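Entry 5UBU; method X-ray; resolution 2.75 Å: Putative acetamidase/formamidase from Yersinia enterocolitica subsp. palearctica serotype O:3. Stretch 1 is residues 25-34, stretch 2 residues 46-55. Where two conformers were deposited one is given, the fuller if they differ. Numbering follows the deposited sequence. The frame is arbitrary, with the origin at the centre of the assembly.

Stretch 1, residues 25-34: THHLTEEMQK
Stretch 2 46-55: PVLTIEPGDR

A buried acidic side chain is best tolerated when each carboxylate oxygen finds a donor, and Asp54 of this putative acetamidase/formamidase illustrates the rule. Stretch 1 runs as a strand (25-28), then a short helix (30-33). In stretch 2, a strand through Ile50 leads into a type II turn, Glu51 to Asp54, where Gly53 adopts phi/psi 107/-19, angles that call for glycine. Asp54 N closes the turn on Glu51 O (3.0 Å). With chi1 -75° and chi2 -5°, Asp54 OD2 accepts from both Glu51 N and His26 NE2, each at 3.0 Å, while OD1 is satisfied just outside the stretches.

Besides the NE2 bond, His26 (m, chi2 -87°) is held by its backbone N, which donates to Arg55 O at 2.9 Å (167°), within a parallel bridge pairing Thr25 with Arg55 (CA-CA 4.6 Å). Ile50 CG2 covers one face of the His26 ring, 3.3 Å from His26 CD2. On the bridge's shared face, Thr25 (m) places OG1 2.8 Å from NH2 of Arg55 (m,t,p, chi4 -110°), whose NE and NH1 are bonded elsewhere in the structure.

Strands 25-28 and 48-50 run nearly antiparallel (163°); their axes approach no closer than 9.2 Å. Apolar contacts extend past the polar site: Leu28 (t,p) CD1 meets loop Val47 (m) CG2 at 3.9 Å, and helical selenomethionine Met32 (t,t,m) SE reaches Leu48 (t,p) CD1 at 4.2 Å. Thr29 OG1 caps the helix, accepting from Met32 N at 3.3 Å. The stretches bury 539 Å², both sides summed, His26 and Val47 being most covered.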

ATOM      1  N   THR B  25      31.143  24.095  23.839  1.00 53.68           N
ATOM      2  CA  THR B  25      31.271  22.815  23.149  1.00 51.56           C
ATOM      3  C   THR B  25      31.274  21.706  24.191  1.00 51.74           C
ATOM      4  O   THR B  25      32.106  21.694  25.106  1.00 54.35           O
ATOM      5  CB  THR B  25      32.561  22.759  22.306  1.00 52.62           C
ATOM      6  OG1 THR B  25      32.517  23.792  21.311  1.00 52.03           O
ATOM      7  CG2 THR B  25      32.722  21.396  21.612  1.00 51.49           C
ATOM      8  N   HIS B  26      30.323  20.787  24.056  1.00 49.15           N
ATOM      9  CA  HIS B  26      30.187  19.656  24.966  1.00 49.57           C
ATOM     10  C   HIS B  26      30.683  18.409  24.260  1.00 49.04           C
ATOM     11  O   HIS B  26      30.503  18.277  23.055  1.00 46.97           O
ATOM     12  CB  HIS B  26      28.726  19.484  25.363  1.00 47.89           C
ATOM     13  CG  HIS B  26      28.088  20.744  25.863  1.00 48.26           C
ATOM     14  ND1 HIS B  26      28.153  21.145  27.180  1.00 50.52           N
ATOM     15  CD2 HIS B  26      27.384  21.700  25.214  1.00 46.97           C
ATOM     16  CE1 HIS B  26      27.508  22.287  27.318  1.00 50.76           C
ATOM     17  NE2 HIS B  26      27.030  22.644  26.142  1.00 48.55           N
ATOM     18  N   HIS B  27      31.318  17.510  25.007  0.50 51.08           N
ATOM     19  CA  HIS B  27      31.852  16.273  24.445  0.50 51.20           C
ATOM     20  C   HIS B  27      30.993  15.134  24.977  0.50 50.62           C
ATOM     21  O   HIS B  27      31.172  14.716  26.115  0.50 52.60           O
ATOM     22  CB  HIS B  27      33.319  16.080  24.878  0.50 54.45           C
ATOM     23  CG  HIS B  27      34.207  17.270  24.604  0.50 55.88           C
ATOM     24  ND1 HIS B  27      34.910  17.428  23.427  0.50 55.83           N
ATOM     25  CD2 HIS B  27      34.482  18.367  25.352  0.50 57.49           C
ATOM     26  CE1 HIS B  27      35.572  18.572  23.460  0.50 57.35           C
ATOM     27  NE2 HIS B  27      35.330  19.160  24.618  0.50 58.37           N
ATOM     28  N   LEU B  28      30.041  14.659  24.174  1.00 48.19           N
ATOM     29  CA  LEU B  28      29.158  13.562  24.584  1.00 47.82           C
ATOM     30  C   LEU B  28      29.843  12.224  24.307  1.00 49.21           C
ATOM     31  O   LEU B  28      29.560  11.553  23.326  1.00 47.63           O
ATOM     32  CB  LEU B  28      27.777  13.667  23.909  1.00 44.92           C
ATOM     33  CG  LEU B  28      26.733  12.581  24.228  1.00 44.20           C
ATOM     34  CD1 LEU B  28      26.602  12.313  25.720  1.00 46.42           C
ATOM     35  CD2 LEU B  28      25.384  12.957  23.641  1.00 42.01           C
ATOM     36  N   THR B  29      30.760  11.867  25.196  1.00 52.62           N
ATOM     37  CA  THR B  29      31.501  10.620  25.102  1.00 54.64           C
ATOM     38  C   THR B  29      30.636   9.461  25.589  1.00 54.99           C
ATOM     39  O   THR B  29      29.536   9.667  26.098  1.00 53.92           O
ATOM     40  CB  THR B  29      32.761  10.666  25.995  1.00 58.31           C
ATOM     41  OG1 THR B  29      32.380  10.839  27.365  1.00 59.57           O
ATOM     42  CG2 THR B  29      33.679  11.806  25.602  1.00 59.10           C
ATOM     43  N   GLU B  30      31.141   8.243  25.433  1.00 56.99           N
ATOM     44  CA  GLU B  30      30.438   7.057  25.904  1.00 57.99           C
ATOM     45  C   GLU B  30      30.317   7.058  27.435  1.00 61.48           C
ATOM     46  O   GLU B  30      29.350   6.543  27.986  1.00 61.77           O
ATOM     47  CB  GLU B  30      31.172   5.799  25.438  1.00 59.34           C
ATOM     48  CG  GLU B  30      31.122   5.584  23.934  1.00 57.34           C
ATOM     49  CD  GLU B  30      32.000   4.431  23.491  1.00 59.28           C
ATOM     50  OE1 GLU B  30      33.220   4.536  23.726  1.00 61.73           O
ATOM     51  OE2 GLU B  30      31.502   3.460  22.889  1.00 58.20           O
ATOM     52  N   GLU B  31      31.305   7.653  28.110  1.00 65.05           N
ATOM     53  CA  GLU B  31      31.331   7.727  29.577  1.00 68.69           C
ATOM     54  C   GLU B  31      30.227   8.685  30.058  1.00 67.47           C
ATOM     55  O   GLU B  31      29.633   8.464  31.107  1.00 68.65           O
ATOM     56  CB  GLU B  31      32.736   8.149  30.052  1.00 72.81           C
ATOM     57  CG  GLU B  31      33.189   7.661  31.434  1.00 77.70           C
ATOM     58  CD  GLU B  31      32.684   8.456  32.630  1.00 79.86           C
ATOM     59  OE1 GLU B  31      33.015   8.045  33.766  1.00 83.51           O
ATOM     60  OE2 GLU B  31      31.981   9.489  32.461  1.00 78.75           O
HETATM   61  N   MSE B  32      29.946   9.731  29.279  1.00 65.35           N
HETATM   62  CA  MSE B  32      28.889  10.693  29.625  1.00 64.56           C
HETATM   63  C   MSE B  32      27.533  10.101  29.345  1.00 61.84           C
HETATM   64  O   MSE B  32      26.593  10.296  30.117  1.00 61.42           O
HETATM   65  CB  MSE B  32      29.017  11.991  28.827  1.00 64.15           C
HETATM   66  CG  MSE B  32      28.051  13.071  29.338  1.00 65.21           C
HETATM   67 SE   MSE B  32      28.209  14.741  28.283  1.00 66.18          SE
HETATM   68  CE  MSE B  32      29.740  15.558  29.222  1.00 69.26           C
ATOM     69  N   GLN B  33      27.428   9.385  28.229  1.00 59.69           N
ATOM     70  CA  GLN B  33      26.179   8.746  27.825  1.00 57.95           C
ATOM     71  C   GLN B  33      25.723   7.645  28.800  1.00 60.19           C
ATOM     72  O   GLN B  33      24.533   7.523  29.075  1.00 59.59           O
ATOM     73  CB  GLN B  33      26.316   8.172  26.405  1.00 55.53           C
ATOM     74  CG  GLN B  33      25.062   7.494  25.862  1.00 53.16           C
ATOM     75  CD  GLN B  33      23.884   8.443  25.720  1.00 51.05           C
ATOM     76  OE1 GLN B  33      24.041   9.594  25.294  1.00 49.54           O
ATOM     77  NE2 GLN B  33      22.686   7.949  26.027  1.00 51.03           N
ATOM     78  N   LYS B  34      26.677   6.859  29.297  1.00 63.13           N
ATOM     79  CA  LYS B  34      26.440   5.743  30.251  1.00 66.05           C
ATOM     80  C   LYS B  34      25.716   4.555  29.615  1.00 64.23           C
ATOM     81  O   LYS B  34      26.301   3.472  29.525  1.00 65.20           O
ATOM     82  CB  LYS B  34      25.746   6.201  31.543  1.00 68.45           C
ATOM     83  CG  LYS B  34      26.581   7.205  32.322  1.00 71.11           C
ATOM     84  CD  LYS B  34      26.048   7.557  33.702  1.00 74.03           C
ATOM     85  CE  LYS B  34      26.975   8.596  34.333  1.00 76.58           C
ATOM     86  NZ  LYS B  34      26.569   9.041  35.700  1.00 79.79           N
ATOM     87  N   PRO B  46      18.061  12.437  31.371  1.00 47.05           N
ATOM     88  CA  PRO B  46      18.896  13.287  30.513  1.00 46.73           C
ATOM     89  C   PRO B  46      20.378  13.070  30.746  1.00 47.70           C
ATOM     90  O   PRO B  46      20.791  12.866  31.888  1.00 49.24           O
ATOM     91  CB  PRO B  46      18.502  14.706  30.918  1.00 47.32           C
ATOM     92  CG  PRO B  46      17.127  14.577  31.468  1.00 47.81           C
ATOM     93  CD  PRO B  46      17.076  13.227  32.135  1.00 48.05           C
ATOM     94  N   VAL B  47      21.164  13.112  29.670  1.00 47.19           N
ATOM     95  CA  VAL B  47      22.617  12.917  29.758  1.00 48.15           C
ATOM     96  C   VAL B  47      23.400  14.217  29.621  1.00 49.43           C
ATOM     97  O   VAL B  47      24.580  14.271  29.990  1.00 50.91           O
ATOM     98  CB  VAL B  47      23.143  11.938  28.687  1.00 47.56           C
ATOM     99  CG1 VAL B  47      22.379  10.615  28.779  1.00 47.58           C
ATOM    100  CG2 VAL B  47      23.062  12.539  27.279  1.00 46.67           C
ATOM    101  N   LEU B  48      22.750  15.249  29.084  1.00 49.64           N
ATOM    102  CA  LEU B  48      23.384  16.540  28.865  1.00 50.09           C
ATOM    103  C   LEU B  48      22.352  17.649  28.697  1.00 49.93           C
ATOM    104  O   LEU B  48      21.298  17.429  28.105  1.00 49.98           O
ATOM    105  CB  LEU B  48      24.227  16.469  27.586  1.00 49.65           C
ATOM    106  CG  LEU B  48      24.928  17.742  27.096  1.00 50.65           C
ATOM    107  CD1 LEU B  48      25.960  18.237  28.109  1.00 51.21           C
ATOM    108  CD2 LEU B  48      25.565  17.461  25.743  1.00 50.70           C
ATOM    109  N   THR B  49      22.666  18.835  29.215  1.00 50.08           N
ATOM    110  CA  THR B  49      21.797  19.999  29.077  1.00 50.12           C
ATOM    111  C   THR B  49      22.636  21.096  28.438  1.00 50.23           C
ATOM    112  O   THR B  49      23.743  21.387  28.911  1.00 50.84           O
ATOM    113  CB  THR B  49      21.235  20.471  30.429  1.00 51.15           C
ATOM    114  OG1 THR B  49      20.528  19.391  31.058  1.00 51.38           O
ATOM    115  CG2 THR B  49      20.289  21.660  30.237  1.00 51.14           C
ATOM    116  N   ILE B  50      22.121  21.687  27.362  1.00 49.51           N
ATOM    117  CA  ILE B  50      22.844  22.732  26.638  1.00 49.87           C
ATOM    118  C   ILE B  50      22.011  23.990  26.403  1.00 50.09           C
ATOM    119  O   ILE B  50      20.786  23.988  26.556  1.00 49.73           O
ATOM    120  CB  ILE B  50      23.310  22.214  25.248  1.00 49.09           C
ATOM    121  CG1 ILE B  50      22.117  21.923  24.336  1.00 48.15           C
ATOM    122  CG2 ILE B  50      24.172  20.962  25.393  1.00 48.70           C
ATOM    123  CD1 ILE B  50      22.522  21.479  22.949  1.00 47.88           C
ATOM    124  N   GLU B  51      22.699  25.064  26.024  1.00 50.72           N
ATOM    125  CA  GLU B  51      22.060  26.331  25.684  1.00 50.72           C
ATOM    126  C   GLU B  51      21.863  26.350  24.161  1.00 49.93           C
ATOM    127  O   GLU B  51      22.666  25.761  23.425  1.00 49.36           O
ATOM    128  CB  GLU B  51      22.944  27.507  26.104  1.00 51.73           C
ATOM    129  CG  GLU B  51      23.094  27.678  27.611  1.00 52.41           C
ATOM    130  CD  GLU B  51      21.824  28.149  28.283  1.00 52.31           C
ATOM    131  OE1 GLU B  51      20.909  28.655  27.596  1.00 52.34           O
ATOM    132  OE2 GLU B  51      21.732  28.049  29.522  1.00 52.18           O
ATOM    133  N   PRO B  52      20.779  26.995  23.680  1.00 49.82           N
ATOM    134  CA  PRO B  52      20.616  27.068  22.233  1.00 48.77           C
ATOM    135  C   PRO B  52      21.825  27.778  21.626  1.00 48.88           C
ATOM    136  O   PRO B  52      22.239  28.827  22.124  1.00 49.69           O
ATOM    137  CB  PRO B  52      19.342  27.906  22.059  1.00 48.97           C
ATOM    138  CG  PRO B  52      18.583  27.718  23.313  1.00 49.44           C
ATOM    139  CD  PRO B  52      19.624  27.577  24.388  1.00 50.36           C
ATOM    140  N   GLY B  53      22.400  27.182  20.591  1.00 48.04           N
ATOM    141  CA  GLY B  53      23.579  27.747  19.931  1.00 48.80           C
ATOM    142  C   GLY B  53      24.842  26.963  20.245  1.00 48.57           C
ATOM    143  O   GLY B  53      25.826  27.101  19.551  1.00 48.37           O
ATOM    144  N   ASP B  54      24.811  26.164  21.314  1.00 48.80           N
ATOM    145  CA  ASP B  54      25.959  25.337  21.709  1.00 49.35           C
ATOM    146  C   ASP B  54      26.261  24.230  20.702  1.00 48.79           C
ATOM    147  O   ASP B  54      25.407  23.831  19.917  1.00 47.94           O
ATOM    148  CB  ASP B  54      25.732  24.666  23.079  1.00 49.26           C
ATOM    149  CG  ASP B  54      25.872  25.612  24.252  1.00 50.36           C
ATOM    150  OD1 ASP B  54      26.237  26.793  24.066  1.00 51.43           O
ATOM    151  OD2 ASP B  54      25.632  25.149  25.389  1.00 50.95           O
ATOM    152  N   ARG B  55      27.497  23.747  20.756  1.00 49.26           N
ATOM    153  CA  ARG B  55      27.972  22.668  19.905  1.00 49.25           C
ATOM    154  C   ARG B  55      28.114  21.401  20.744  1.00 48.91           C
ATOM    155  O   ARG B  55      28.388  21.475  21.947  1.00 49.76           O
ATOM    156  CB  ARG B  55      29.307  23.049  19.252  1.00 50.50           C
ATOM    157  CG  ARG B  55      29.140  24.083  18.153  1.00 51.52           C
ATOM    158  CD  ARG B  55      30.427  24.722  17.674  1.00 53.08           C
ATOM    159  NE  ARG B  55      31.239  23.730  16.973  1.00 53.34           N
ATOM    160  CZ  ARG B  55      32.387  23.211  17.412  1.00 54.88           C
ATOM    161  NH1 ARG B  55      33.026  22.316  16.669  1.00 55.27           N
ATOM    162  NH2 ARG B  55      32.939  23.613  18.554  1.00 55.90           N
TER